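Local coordinates for protein transcobalamin-1 (Homo sapiens, PDB 4KKI) that binds vitamin B12 with femtomolar affinity, carries it as a secreted cobalamin transporter and protects it from stomach acid, at residues A[40-45]-A[285-290]; A[90-95]-A[140-145]; A[125-130]-A[163-168]; A[337-340]-A[344-347]; A[387-392]-A[426-431]. All blocks are in the same frame, centred on the assembly; numbering follows the deposited sequence.

Interaction 1: A[40-45]-A[285-290]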
# COMPACT_ATOMS: atom_id res chain seq x y z
N LEU A 40 -15.81 6.77 -2.95
CA LEU A 40 -16.74 5.82 -3.55
C LEU A 40 -16.76 6.00 -5.06
O LEU A 40 -16.63 5.03 -5.81
CB LEU A 40 -18.14 5.98 -2.96
CG LEU A 40 -18.27 5.85 -1.44
CD1 LEU A 40 -19.69 6.14 -0.96
CD2 LEU A 40 -17.82 4.47 -0.97
N ASN A 41 -16.91 7.24 -5.50
CA ASN A 41 -16.92 7.56 -6.93
C ASN A 41 -15.66 7.09 -7.64
O ASN A 41 -15.74 6.40 -8.65
CB ASN A 41 -17.13 9.06 -7.15
CG ASN A 41 -18.50 9.52 -6.72
OD1 ASN A 41 -19.46 8.75 -6.71
ND2 ASN A 41 -18.60 10.79 -6.34
N THR A 42 -14.50 7.44 -7.08
CA THR A 42 -13.21 7.02 -7.63
C THR A 42 -13.12 5.51 -7.85
O THR A 42 -12.71 5.05 -8.91
CB THR A 42 -12.06 7.48 -6.71
OG1 THR A 42 -11.94 8.91 -6.76
CG2 THR A 42 -10.74 6.85 -7.14
N MET A 43 -13.52 4.74 -6.84
CA MET A 43 -13.46 3.28 -6.93
C MET A 43 -14.42 2.73 -7.98
O MET A 43 -14.14 1.71 -8.61
CB MET A 43 -13.70 2.65 -5.56
CG MET A 43 -12.73 3.16 -4.49
SD MET A 43 -13.14 2.72 -2.79
CE MET A 43 -12.40 1.10 -2.68
N ILE A 44 -15.54 3.41 -8.18
CA ILE A 44 -16.50 3.00 -9.21
C ILE A 44 -15.94 3.22 -10.61
O ILE A 44 -16.13 2.39 -11.50
CB ILE A 44 -17.86 3.72 -9.06
CG1 ILE A 44 -18.48 3.43 -7.69
CG2 ILE A 44 -18.82 3.29 -10.15
CD1 ILE A 44 -18.75 1.97 -7.45
N GLN A 45 -15.24 4.34 -10.82
CA GLN A 45 -14.68 4.65 -12.14
C GLN A 45 -13.59 3.67 -12.53
O GLN A 45 -13.28 3.52 -13.71
CB GLN A 45 -14.12 6.08 -12.20
CG GLN A 45 -14.86 7.13 -11.40
CD GLN A 45 -16.22 7.51 -11.98
OE1 GLN A 45 -16.74 6.85 -12.87
NE2 GLN A 45 -16.79 8.60 -11.47
N ASN A 285 -6.27 3.14 -5.96
CA ASN A 285 -5.47 2.42 -4.98
C ASN A 285 -5.38 3.18 -3.67
O ASN A 285 -5.44 2.59 -2.59
CB ASN A 285 -4.06 2.14 -5.51
CG ASN A 285 -4.07 1.28 -6.76
OD1 ASN A 285 -4.06 0.05 -6.69
ND2 ASN A 285 -4.08 1.92 -7.92
N ALA A 286 -5.26 4.50 -3.76
CA ALA A 286 -5.16 5.34 -2.58
C ALA A 286 -6.51 5.45 -1.88
O ALA A 286 -6.59 5.45 -0.65
CB ALA A 286 -4.63 6.72 -2.93
N ALA A 287 -7.58 5.54 -2.67
CA ALA A 287 -8.93 5.60 -2.12
C ALA A 287 -9.26 4.32 -1.37
O ALA A 287 -9.85 4.35 -0.29
CB ALA A 287 -9.94 5.86 -3.22
N ALA A 288 -8.86 3.18 -1.94
CA ALA A 288 -9.10 1.89 -1.32
C ALA A 288 -8.38 1.74 0.02
O ALA A 288 -8.94 1.20 0.97
CB ALA A 288 -8.71 0.76 -2.27
N GLN A 289 -7.14 2.21 0.09
CA GLN A 289 -6.34 2.00 1.29
C GLN A 289 -6.76 2.90 2.45
O GLN A 289 -6.56 2.55 3.62
CB GLN A 289 -4.85 2.17 1.00
CG GLN A 289 -4.29 1.09 0.10
CD GLN A 289 -2.80 1.21 -0.09
OE1 GLN A 289 -2.12 0.23 -0.42
NE2 GLN A 289 -2.27 2.41 0.11
N VAL A 290 -7.34 4.06 2.14
CA VAL A 290 -7.69 5.02 3.18
C VAL A 290 -9.08 4.77 3.78
O VAL A 290 -9.33 5.09 4.94
CB VAL A 290 -7.58 6.48 2.68
CG1 VAL A 290 -8.75 6.84 1.77
CG2 VAL A 290 -7.50 7.45 3.85
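Helix 37-45 packs against helix 284-294 in the helical alpha domain, with Thr42 and Met43 facing Ala287 and Ala288. The axes of the two short segments come within 9.0 Å, and their directions differ by 131°. The backbones are nearest at Met43 and Ala287, whose CA atoms lie 7.0 Å apart. Met43 makes the longest reach. Its CG sits beside the backbone N, chi1 -56°, and the chain then runs extended to SD. A bend at chi3, 85°, turns the terminal methyl onto the second helix. Met43 CE comes to 3.7 Å from both CA and CB of Ala288. Nearer the backbone, Met43 CG lies 4.1 Å from Ala287 CB. Ala287 CB also meets Thr42 CG2 at 4.1 Å, so Ala287 is touched by two neighbouring residues of helix 37-45. The helices belong to the alpha6-alpha6 barrel, the fold of the cobalamin-binding domain. Here two alanines give the methionine a low surface to lie on. The contact is wholly apolar, with no hydrogen bond between the segments. Thr42 keeps its hydroxyl on its own helix, where OG1 bonds to Pro38 O. Helix 55-63 joins the pair: Val57, Ser60 and Leu61 touch Met43, and Ser60 OG bonds to Ala288 O. The contact is buried, and the side chain of Ala287 is about 10 Å from the bound cyanocobalamin. Gln289 points away from helix 37-45, and its NE2 is hydrogen-bonded to O63 of the vitamin.

Interaction 2: A[90-95]-A[140-145]; sequences VSSGEL and PLTNYY
Ser91 and Thr142 meet where two helices of the alpha domain, 92-102 and 144-156, begin beside the bound cobalamin. Ser91 is the N-cap of the first helix and forms a capping box with Glu94. Its OG lies between the backbone N and the carbonyl carbon, chi1 81°, and from there it accepts a bond from Glu94 N at 3.1 Å. In return Ser91 N gives a bond to Glu94 OE1, also 3.1 Å, with 156° at the hydrogen. That donor reaches OE1 from above the carboxylate plane, 41° out of it. Ser91 CB is left to touch the other segment, 4.0 Å from Thr142 CG2. Ser91 OG is also bonded to Gln146 OE1.

Ser92 comes next, with its CB directed at the second segment. Its OG is 4.3 Å from Thr142 OG1. Both hydroxyls bond instead to Glu129 OE2, so one carboxylate oxygen of helix 118-135 ties the two segments together. Ser92 OG has Asp150 OD2 as a further partner. Gly93 N bonds to Gln146 OE1, and Gly93 and Glu94 both line the cobalamin pocket. Across from them Asn143 is the N-cap of helix 144-156, where its OD1 accepts from Gln146 N. Its other branch serves the ligand, ND2 bonding to O51 of cyanocobalamin. The backbone O of Thr142 is hydrogen-bonded to N52 of the same vitamin.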
# COMPACT_ATOMS: atom_id res chain seq x y z
N VAL A 90 2.39 -14.37 -9.95
CA VAL A 90 1.72 -13.52 -8.97
C VAL A 90 2.55 -13.39 -7.70
O VAL A 90 2.97 -14.40 -7.13
CB VAL A 90 0.32 -14.07 -8.62
CG1 VAL A 90 -0.27 -13.32 -7.43
CG2 VAL A 90 -0.60 -13.99 -9.82
N SER A 91 2.81 -12.16 -7.27
CA SER A 91 3.64 -11.94 -6.09
C SER A 91 2.91 -12.41 -4.84
O SER A 91 1.68 -12.50 -4.83
CB SER A 91 4.02 -10.47 -5.95
OG SER A 91 2.96 -9.73 -5.35
N SER A 92 3.67 -12.71 -3.79
CA SER A 92 3.09 -13.15 -2.53
C SER A 92 2.07 -12.14 -2.00
O SER A 92 0.98 -12.52 -1.58
CB SER A 92 4.19 -13.41 -1.49
OG SER A 92 4.95 -12.24 -1.25
N GLY A 93 2.43 -10.86 -2.04
CA GLY A 93 1.55 -9.80 -1.59
C GLY A 93 0.26 -9.71 -2.39
O GLY A 93 -0.80 -9.42 -1.84
N GLU A 94 0.36 -9.95 -3.70
CA GLU A 94 -0.82 -9.90 -4.57
C GLU A 94 -1.78 -11.03 -4.22
O GLU A 94 -2.99 -10.84 -4.20
CB GLU A 94 -0.41 -10.00 -6.04
CG GLU A 94 0.19 -8.73 -6.61
CD GLU A 94 0.67 -8.91 -8.04
OE1 GLU A 94 0.90 -10.06 -8.45
OE2 GLU A 94 0.82 -7.89 -8.74
N LEU A 95 -1.23 -12.21 -3.96
CA LEU A 95 -2.03 -13.36 -3.58
C LEU A 95 -2.64 -13.16 -2.20
O LEU A 95 -3.78 -13.56 -1.94
CB LEU A 95 -1.18 -14.64 -3.61
CG LEU A 95 -1.91 -15.92 -3.21
CD1 LEU A 95 -3.15 -16.10 -4.07
CD2 LEU A 95 -0.99 -17.13 -3.34
N PRO A 140 14.02 -9.47 0.36
CA PRO A 140 12.97 -10.37 -0.12
C PRO A 140 12.77 -10.24 -1.62
O PRO A 140 13.41 -9.40 -2.26
CB PRO A 140 11.73 -9.89 0.63
CG PRO A 140 12.00 -8.46 0.90
CD PRO A 140 13.47 -8.35 1.15
N LEU A 141 11.90 -11.08 -2.18
CA LEU A 141 11.57 -11.00 -3.60
C LEU A 141 10.87 -9.68 -3.89
O LEU A 141 11.09 -9.06 -4.93
CB LEU A 141 10.68 -12.17 -4.01
CG LEU A 141 11.38 -13.53 -4.15
CD1 LEU A 141 10.36 -14.64 -4.38
CD2 LEU A 141 12.39 -13.48 -5.27
N THR A 142 10.03 -9.25 -2.95
CA THR A 142 9.32 -7.99 -3.08
C THR A 142 9.75 -6.99 -2.00
O THR A 142 10.71 -6.24 -2.18
CB THR A 142 7.79 -8.19 -3.02
OG1 THR A 142 7.43 -8.78 -1.76
CG2 THR A 142 7.33 -9.10 -4.15
N ASN A 143 9.03 -6.98 -0.88
CA ASN A 143 9.30 -6.02 0.18
C ASN A 143 8.63 -6.45 1.49
O ASN A 143 7.93 -7.46 1.53
CB ASN A 143 8.80 -4.64 -0.23
CG ASN A 143 7.36 -4.67 -0.71
OD1 ASN A 143 6.44 -4.84 0.09
ND2 ASN A 143 7.16 -4.50 -2.01
N TYR A 144 8.83 -5.67 2.55
CA TYR A 144 8.27 -6.02 3.85
C TYR A 144 6.79 -5.68 3.98
O TYR A 144 6.08 -6.24 4.82
CB TYR A 144 9.06 -5.38 4.99
CG TYR A 144 10.11 -6.28 5.59
CD1 TYR A 144 10.74 -7.26 4.83
CD2 TYR A 144 10.46 -6.17 6.93
CE1 TYR A 144 11.71 -8.09 5.38
CE2 TYR A 144 11.42 -6.99 7.49
CZ TYR A 144 12.04 -7.95 6.72
OH TYR A 144 12.99 -8.77 7.28
N TYR A 145 6.32 -4.75 3.15
CA TYR A 145 4.90 -4.43 3.09
C TYR A 145 4.13 -5.68 2.65
O TYR A 145 3.12 -6.04 3.26
CB TYR A 145 4.67 -3.27 2.13
CG TYR A 145 3.24 -2.79 2.05
CD1 TYR A 145 2.76 -1.83 2.93
CD2 TYR A 145 2.37 -3.28 1.09
CE1 TYR A 145 1.45 -1.38 2.86
CE2 TYR A 145 1.07 -2.84 1.01
CZ TYR A 145 0.61 -1.89 1.90
OH TYR A 145 -0.69 -1.45 1.81

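Interaction 3: A[125-130]-A[163-168]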
# COMPACT_ATOMS: atom_id res chain seq x y z
N LYS A 125 4.75 -19.07 -1.59
CA LYS A 125 5.23 -17.77 -2.03
C LYS A 125 5.89 -17.01 -0.89
O LYS A 125 6.90 -16.34 -1.08
CB LYS A 125 4.10 -16.95 -2.65
CG LYS A 125 3.61 -17.48 -3.99
CD LYS A 125 2.55 -16.57 -4.60
CE LYS A 125 2.02 -17.14 -5.90
NZ LYS A 125 3.10 -17.28 -6.92
N PHE A 126 5.31 -17.12 0.30
CA PHE A 126 5.87 -16.48 1.49
C PHE A 126 7.22 -17.10 1.84
O PHE A 126 8.15 -16.40 2.24
CB PHE A 126 4.90 -16.58 2.67
CG PHE A 126 5.49 -16.12 3.97
CD1 PHE A 126 5.76 -14.78 4.20
CD2 PHE A 126 5.77 -17.03 4.98
CE1 PHE A 126 6.30 -14.36 5.40
CE2 PHE A 126 6.31 -16.62 6.18
CZ PHE A 126 6.58 -15.28 6.39
N GLN A 127 7.32 -18.42 1.69
CA GLN A 127 8.57 -19.12 1.97
C GLN A 127 9.63 -18.77 0.93
O GLN A 127 10.83 -18.77 1.22
CB GLN A 127 8.35 -20.63 2.02
CG GLN A 127 9.52 -21.41 2.60
CD GLN A 127 9.81 -21.05 4.04
OE1 GLN A 127 8.91 -20.67 4.79
NE2 GLN A 127 11.07 -21.17 4.44
N ALA A 128 9.19 -18.47 -0.29
CA ALA A 128 10.11 -18.06 -1.35
C ALA A 128 10.71 -16.69 -1.02
O ALA A 128 11.88 -16.43 -1.31
CB ALA A 128 9.40 -18.02 -2.69
N GLU A 129 9.90 -15.83 -0.41
CA GLU A 129 10.38 -14.53 0.06
C GLU A 129 11.48 -14.73 1.09
O GLU A 129 12.52 -14.06 1.04
CB GLU A 129 9.23 -13.73 0.68
CG GLU A 129 8.09 -13.40 -0.27
CD GLU A 129 8.32 -12.13 -1.06
OE1 GLU A 129 9.41 -11.53 -0.93
OE2 GLU A 129 7.41 -11.72 -1.82
N ILE A 130 11.25 -15.65 2.01
CA ILE A 130 12.20 -15.96 3.07
C ILE A 130 13.51 -16.51 2.50
O ILE A 130 14.60 -16.09 2.89
CB ILE A 130 11.62 -16.99 4.07
CG1 ILE A 130 10.34 -16.45 4.70
CG2 ILE A 130 12.65 -17.33 5.14
CD1 ILE A 130 10.53 -15.20 5.53
N THR A 163 6.13 -18.81 13.50
CA THR A 163 6.19 -17.61 14.32
C THR A 163 7.64 -17.23 14.59
O THR A 163 7.96 -16.05 14.71
CB THR A 163 5.46 -17.81 15.66
OG1 THR A 163 6.09 -18.87 16.39
CG2 THR A 163 4.00 -18.14 15.44
N ALA A 164 8.50 -18.24 14.67
CA ALA A 164 9.93 -18.01 14.85
C ALA A 164 10.48 -17.25 13.66
O ALA A 164 11.33 -16.37 13.81
CB ALA A 164 10.66 -19.34 15.01
N GLU A 165 9.99 -17.58 12.47
CA GLU A 165 10.37 -16.89 11.25
C GLU A 165 9.97 -15.43 11.33
O GLU A 165 10.71 -14.54 10.89
CB GLU A 165 9.71 -17.55 10.04
CG GLU A 165 10.54 -17.52 8.77
CD GLU A 165 11.59 -18.61 8.74
OE1 GLU A 165 11.22 -19.79 8.54
OE2 GLU A 165 12.78 -18.29 8.93
N VAL A 166 8.80 -15.17 11.89
CA VAL A 166 8.29 -13.82 12.06
C VAL A 166 9.15 -13.02 13.04
O VAL A 166 9.57 -11.90 12.75
CB VAL A 166 6.83 -13.83 12.55
CG1 VAL A 166 6.38 -12.43 12.92
CG2 VAL A 166 5.92 -14.44 11.49
N VAL A 167 9.41 -13.62 14.21
CA VAL A 167 10.27 -13.01 15.21
C VAL A 167 11.66 -12.73 14.64
O VAL A 167 12.29 -11.71 14.96
CB VAL A 167 10.41 -13.93 16.45
CG1 VAL A 167 11.38 -13.34 17.46
CG2 VAL A 167 9.05 -14.15 17.09
N ASN A 168 12.13 -13.62 13.77
CA ASN A 168 13.45 -13.50 13.19
C ASN A 168 13.57 -12.33 12.20
O ASN A 168 14.58 -11.63 12.19
CB ASN A 168 13.85 -14.81 12.50
CG ASN A 168 15.35 -15.03 12.49
OD1 ASN A 168 15.84 -16.04 13.00
ND2 ASN A 168 16.09 -14.09 11.92
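Glu165 of helix 163-169 reaches across to Ile130 and Gln127 of helix 118-135. Its CB points to that helix, but touching starts only one atom further out. Glu165 CG lies 4.0 Å from Ile130 CD1. The chain then bends at chi2, 80°, and this turn lays the carboxylate over the isoleucine's other branch. Glu165 CD is 4.0 Å from Ile130 CG2, and OE2 is 3.9 Å from the same methyl. The remaining oxygen, OE1, faces Gln127 NE2 at 4.3 Å, a loose polar approach. No hydrogen bond joins the two segments, so the glutamate meets its partner mainly through its carbon chain and one flat face of its carboxylate, with Ile130 CG2 above CD.

Ile130 offers both methyls because CG1 sits beside its backbone N and CG2 anti to it, chi1 -59°. The two side chains cross obliquely. Beside the isoleucine lies Phe126, one turn back on the same helix. Ile130 CG1 stands 4.2 Å above one face of the Phe126 ring, offset toward the rim.

The contact lies in the outer part of the alpha-helical barrel domain, with the Ile130 side chain about 7 Å from that of Tyr144 of the cobalamin site. Helix 144-156 comes between the two helices in the chain, and its Leu147, Asp150 and Val151 touch Phe126. On the far side helix 163-169 rests on helix 213-229, where Val167 touches Asn216 and Ile217.

Interaction 4: A[337-340]-A[344-347]. With NAG (2-acetamido-2-deoxy-beta-D-glucopyranose), chain H.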
# COMPACT_ATOMS: atom_id res chain seq x y z
N ASN A 337 12.71 23.00 -14.23
CA ASN A 337 14.08 22.51 -14.33
C ASN A 337 14.12 20.99 -14.16
O ASN A 337 14.26 20.48 -13.05
CB ASN A 337 14.96 23.19 -13.28
CG ASN A 337 16.41 22.71 -13.32
OD1 ASN A 337 16.92 22.34 -14.38
ND2 ASN A 337 17.06 22.71 -12.16
N TYR A 338 13.99 20.28 -15.28
CA TYR A 338 13.99 18.82 -15.26
C TYR A 338 15.40 18.24 -15.33
O TYR A 338 16.15 18.52 -16.26
CB TYR A 338 13.15 18.27 -16.42
CG TYR A 338 13.13 16.76 -16.51
CD1 TYR A 338 12.45 16.00 -15.57
CD2 TYR A 338 13.78 16.10 -17.55
CE1 TYR A 338 12.42 14.62 -15.66
CE2 TYR A 338 13.75 14.72 -17.64
CZ TYR A 338 13.07 13.99 -16.70
OH TYR A 338 13.04 12.62 -16.78
N SER A 339 15.74 17.42 -14.34
CA SER A 339 17.07 16.82 -14.29
C SER A 339 17.01 15.32 -14.05
O SER A 339 16.12 14.82 -13.37
CB SER A 339 17.93 17.50 -13.23
OG SER A 339 17.39 17.32 -11.93
N VAL A 340 17.97 14.60 -14.63
CA VAL A 340 18.12 13.17 -14.39
C VAL A 340 19.47 12.92 -13.73
O VAL A 340 20.51 13.07 -14.36
CB VAL A 340 18.04 12.36 -15.69
CG1 VAL A 340 18.35 10.90 -15.43
CG2 VAL A 340 16.66 12.51 -16.33
N GLU A 344 26.55 11.57 -12.59
CA GLU A 344 26.49 12.87 -13.23
C GLU A 344 25.02 13.28 -13.31
O GLU A 344 24.13 12.47 -13.04
CB GLU A 344 27.07 12.78 -14.64
CG GLU A 344 26.16 12.06 -15.64
CD GLU A 344 26.16 10.54 -15.49
OE1 GLU A 344 26.66 10.02 -14.46
OE2 GLU A 344 25.66 9.85 -16.40
N THR A 345 24.77 14.52 -13.71
CA THR A 345 23.41 15.01 -13.84
C THR A 345 23.18 15.66 -15.21
O THR A 345 23.96 16.50 -15.64
CB THR A 345 23.06 16.01 -12.73
OG1 THR A 345 23.32 15.42 -11.45
CG2 THR A 345 21.60 16.42 -12.81
N TYR A 346 22.10 15.25 -15.87
CA TYR A 346 21.69 15.87 -17.13
C TYR A 346 20.44 16.70 -16.86
O TYR A 346 19.51 16.23 -16.21
CB TYR A 346 21.38 14.80 -18.18
CG TYR A 346 22.45 13.74 -18.34
CD1 TYR A 346 22.43 12.59 -17.56
CD2 TYR A 346 23.48 13.89 -19.27
CE1 TYR A 346 23.40 11.62 -17.70
CE2 TYR A 346 24.46 12.92 -19.42
CZ TYR A 346 24.41 11.78 -18.63
OH TYR A 346 25.38 10.81 -18.76
N PHE A 347 20.41 17.93 -17.36
CA PHE A 347 19.28 18.82 -17.11
C PHE A 347 18.91 19.70 -18.31
O PHE A 347 19.77 20.07 -19.11
CB PHE A 347 19.54 19.69 -15.88
CG PHE A 347 20.67 20.66 -16.06
CD1 PHE A 347 21.98 20.27 -15.81
CD2 PHE A 347 20.43 21.97 -16.45
CE1 PHE A 347 23.02 21.15 -15.97
CE2 PHE A 347 21.48 22.86 -16.61
CZ PHE A 347 22.77 22.45 -16.37
C1 NAG H . 18.47 22.90 -12.39
C2 NAG H . 19.03 24.02 -11.52
C3 NAG H . 20.51 24.23 -11.79
C4 NAG H . 21.26 22.91 -11.65
C5 NAG H . 20.59 21.82 -12.48
C6 NAG H . 21.27 20.48 -12.20
C7 NAG H . 17.85 25.97 -10.70
C8 NAG H . 17.69 27.45 -10.92
N2 NAG H . 18.30 25.26 -11.73
O3 NAG H . 21.04 25.17 -10.88
O4 NAG H . 22.59 23.07 -12.08
O5 NAG H . 19.21 21.71 -12.19
O6 NAG H . 20.57 19.46 -12.88
O7 NAG H . 17.57 25.47 -9.61
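Asn337 CG is anti to the backbone N, chi1 179°, while Phe347 CG takes the position between N and the carbonyl carbon, chi1 65°. These torsions bring the glycan of Asn337 over the Phe347 ring. Both residues belong to the beta hairpin of strands 333-341 and 345-353 in the C-terminal beta domain. Asn337 ND2 carries the sugar through a covalent bond of 1.4 Å to C1. Sugar C5 then lies 3.7 Å above one face of the Phe347 ring, offset toward its rim. Sugar O6 dips to the sheet, 3.2 Å from Thr345 CG2, and also touches CB of Ser339 and Phe347.

Ser339 and Phe347 form an antiparallel non-hydrogen-bonded pair, with the CA atoms 4.1 Å apart. Phe347 CA also makes a CA-H...O contact of 3.3 Å with Tyr338 O. Val340 and Tyr346 are the hydrogen-bonded pair that follows. Val340 N gives to Tyr346 O at 2.7 Å and 165°, and Tyr346 N gives to Val340 O at 3.1 Å. The edge of the Tyr346 ring lies beside Val340 O, and Ile372 and Phe373 of helix 370-373 touch the Tyr346 side chain too. An alanine at Tyr346 is likely to open a gap against these two and to deprive Glu344 of its hydroxyl partner. That bond is short: Tyr346 OH gives to Glu344 OE2 at 2.6 Å, on the anti side of the carboxylate.

Interaction 5: A[387-392]-A[426-431]; sequences TCIQGL and LEVRWS. With NAG (2-acetamido-2-deoxy-beta-D-glucopyranose), chain B.
Glu427 OE2 is gripped by two arginines on the side of strand 426-432 turned from Ile389 and Leu392. Arg429 NE gives to OE2 at 2.9 Å, its NH2 adds a weak bond, and Arg341 NH1 makes a second salt bridge. Arg429 NH2 also binds Glu427 OE1 at 3.2 Å, so the guanidinium holds the carboxylate side-on. Both oxygens lie near the guanidinium plane, but the nitrogens approach from above the carboxylate plane.

The other side of the strand is apolar. Val428 CG1 meets Ile389 CD1 at 3.6 Å. Further along, the first torsion of Trp430, chi1 -179°, swings CG away from the backbone N and extends the indole to Leu392. Leu392 CD2 makes a CH-pi contact over the ring face, 3.7 Å from the centroid of the six-membered ring and 16° off its normal. Leu392 CD1 lies 3.7 Å from CH2 of the same ring. The acetyl methyl C8 of a sugar near Asn343 approaches Trp430 NE1 at 3.4 Å. Without the indole, as with a serine here, Leu392 and this methyl would probably lose the surface they share.

Ile389 to Leu392 form a type I' turn, closed by Leu392 N to Ile389 O at 2.8 Å. The turn links strands 384-389 and 392-393, which the Cys388-Cys393 disulfide also joins. The contact thus packs this three-stranded sheet on the mixed sheet, where Trp402 of strand 400-406 meets Trp430 edge-to-face.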
# COMPACT_ATOMS: atom_id res chain seq x y z
N THR A 387 10.81 2.41 -14.62
CA THR A 387 11.71 1.28 -14.37
C THR A 387 13.12 1.56 -14.86
O THR A 387 14.09 1.27 -14.16
CB THR A 387 11.20 -0.01 -15.04
OG1 THR A 387 11.11 0.19 -16.46
CG2 THR A 387 9.82 -0.39 -14.50
N CYS A 388 13.23 2.13 -16.05
CA CYS A 388 14.54 2.36 -16.66
C CYS A 388 14.67 3.75 -17.25
O CYS A 388 13.71 4.30 -17.80
CB CYS A 388 14.82 1.32 -17.75
SG CYS A 388 14.45 -0.40 -17.32
N ILE A 389 15.87 4.31 -17.14
CA ILE A 389 16.25 5.52 -17.87
C ILE A 389 17.65 5.30 -18.43
O ILE A 389 18.53 4.81 -17.72
CB ILE A 389 16.24 6.76 -16.96
CG1 ILE A 389 14.84 7.01 -16.41
CG2 ILE A 389 16.73 7.99 -17.73
CD1 ILE A 389 14.72 8.27 -15.60
N GLN A 390 17.84 5.64 -19.70
CA GLN A 390 19.13 5.45 -20.39
C GLN A 390 19.59 3.99 -20.38
O GLN A 390 20.78 3.71 -20.38
CB GLN A 390 20.22 6.33 -19.77
CG GLN A 390 19.99 7.82 -19.87
CD GLN A 390 21.13 8.62 -19.26
OE1 GLN A 390 22.16 8.07 -18.90
NE2 GLN A 390 20.93 9.93 -19.15
N GLY A 391 18.63 3.07 -20.37
CA GLY A 391 18.95 1.65 -20.33
C GLY A 391 19.31 1.18 -18.93
O GLY A 391 19.53 -0.02 -18.72
N LEU A 392 19.38 2.11 -17.99
CA LEU A 392 19.66 1.76 -16.60
C LEU A 392 18.36 1.45 -15.86
O LEU A 392 17.56 2.35 -15.57
CB LEU A 392 20.41 2.90 -15.90
CG LEU A 392 20.65 2.73 -14.39
CD1 LEU A 392 21.48 1.49 -14.11
CD2 LEU A 392 21.32 3.97 -13.82
N LEU A 426 12.31 19.77 -10.94
CA LEU A 426 11.93 18.37 -11.06
C LEU A 426 13.16 17.50 -11.29
O LEU A 426 14.05 17.85 -12.06
CB LEU A 426 10.95 18.18 -12.22
CG LEU A 426 9.70 19.05 -12.16
CD1 LEU A 426 8.81 18.76 -13.35
CD2 LEU A 426 8.96 18.83 -10.85
N GLU A 427 13.20 16.35 -10.62
CA GLU A 427 14.36 15.48 -10.72
C GLU A 427 13.98 14.01 -10.62
O GLU A 427 13.17 13.62 -9.79
CB GLU A 427 15.37 15.82 -9.63
CG GLU A 427 16.61 14.95 -9.62
CD GLU A 427 17.57 15.32 -8.51
OE1 GLU A 427 17.39 16.40 -7.90
OE2 GLU A 427 18.51 14.53 -8.24
N VAL A 428 14.57 13.20 -11.49
CA VAL A 428 14.47 11.75 -11.37
C VAL A 428 15.85 11.22 -10.98
O VAL A 428 16.81 11.36 -11.74
CB VAL A 428 14.01 11.09 -12.67
CG1 VAL A 428 13.72 9.62 -12.42
CG2 VAL A 428 12.77 11.79 -13.20
N ARG A 429 15.94 10.62 -9.80
CA ARG A 429 17.22 10.28 -9.20
C ARG A 429 17.43 8.77 -9.01
O ARG A 429 16.55 8.07 -8.51
CB ARG A 429 17.35 10.99 -7.85
CG ARG A 429 18.61 10.65 -7.05
CD ARG A 429 18.61 11.39 -5.72
NE ARG A 429 18.45 12.84 -5.89
CZ ARG A 429 18.34 13.71 -4.89
NH1 ARG A 429 18.37 13.29 -3.64
NH2 ARG A 429 18.20 15.00 -5.15
N TRP A 430 18.60 8.29 -9.42
CA TRP A 430 18.98 6.90 -9.20
C TRP A 430 19.33 6.71 -7.72
O TRP A 430 20.28 7.30 -7.23
CB TRP A 430 20.18 6.55 -10.08
CG TRP A 430 20.65 5.15 -9.95
CD1 TRP A 430 21.81 4.73 -9.35
CD2 TRP A 430 20.00 3.97 -10.43
NE1 TRP A 430 21.91 3.36 -9.43
CE2 TRP A 430 20.81 2.87 -10.08
CE3 TRP A 430 18.80 3.74 -11.11
CZ2 TRP A 430 20.46 1.56 -10.40
CZ3 TRP A 430 18.46 2.43 -11.43
CH2 TRP A 430 19.29 1.36 -11.07
N SER A 431 18.56 5.88 -7.02
CA SER A 431 18.68 5.78 -5.57
C SER A 431 18.69 4.35 -5.03
O SER A 431 18.32 3.41 -5.73
CB SER A 431 17.56 6.58 -4.89
OG SER A 431 17.49 7.90 -5.40
C1 NAG B . 28.46 5.83 -10.17
C2 NAG B . 28.11 4.58 -10.98
C3 NAG B . 28.96 3.36 -10.62
C4 NAG B . 30.42 3.72 -10.39
C5 NAG B . 30.53 4.93 -9.48
C6 NAG B . 31.99 5.32 -9.25
C7 NAG B . 26.00 3.70 -11.76
C8 NAG B . 24.51 3.68 -11.59
N2 NAG B . 26.71 4.26 -10.79
O3 NAG B . 28.86 2.42 -11.67
O4 NAG B . 31.08 2.63 -9.79
O5 NAG B . 29.85 6.02 -10.06
O6 NAG B . 32.10 6.05 -8.05
O7 NAG B . 26.52 3.20 -12.76

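In the fold
Interactions 1, 2 and 3 lie in the alpha-helical domain, and interactions 4 and 5 follow later in the chain, in the beta domain. Interactions 2 and 3 are nested inside the chain loop that interaction 1 closes, and their own segments alternate. Their centres are about 12 Å apart, and Glu129 of helix 118-135 connects them. Interactions 1 and 2, about 22 Å between centres, meet where Gln289 OE1 nears Tyr145 OH beside the vitamin. Interactions 4 and 5, about 10 Å between centres, share the mixed sheet through neighbouring strands 333-341 and 426-432. Cyanocobalamin sits between the domains: interactions 1 and 2 hold residues that bind it, while 4 and 5 lie in the beta domain facing it.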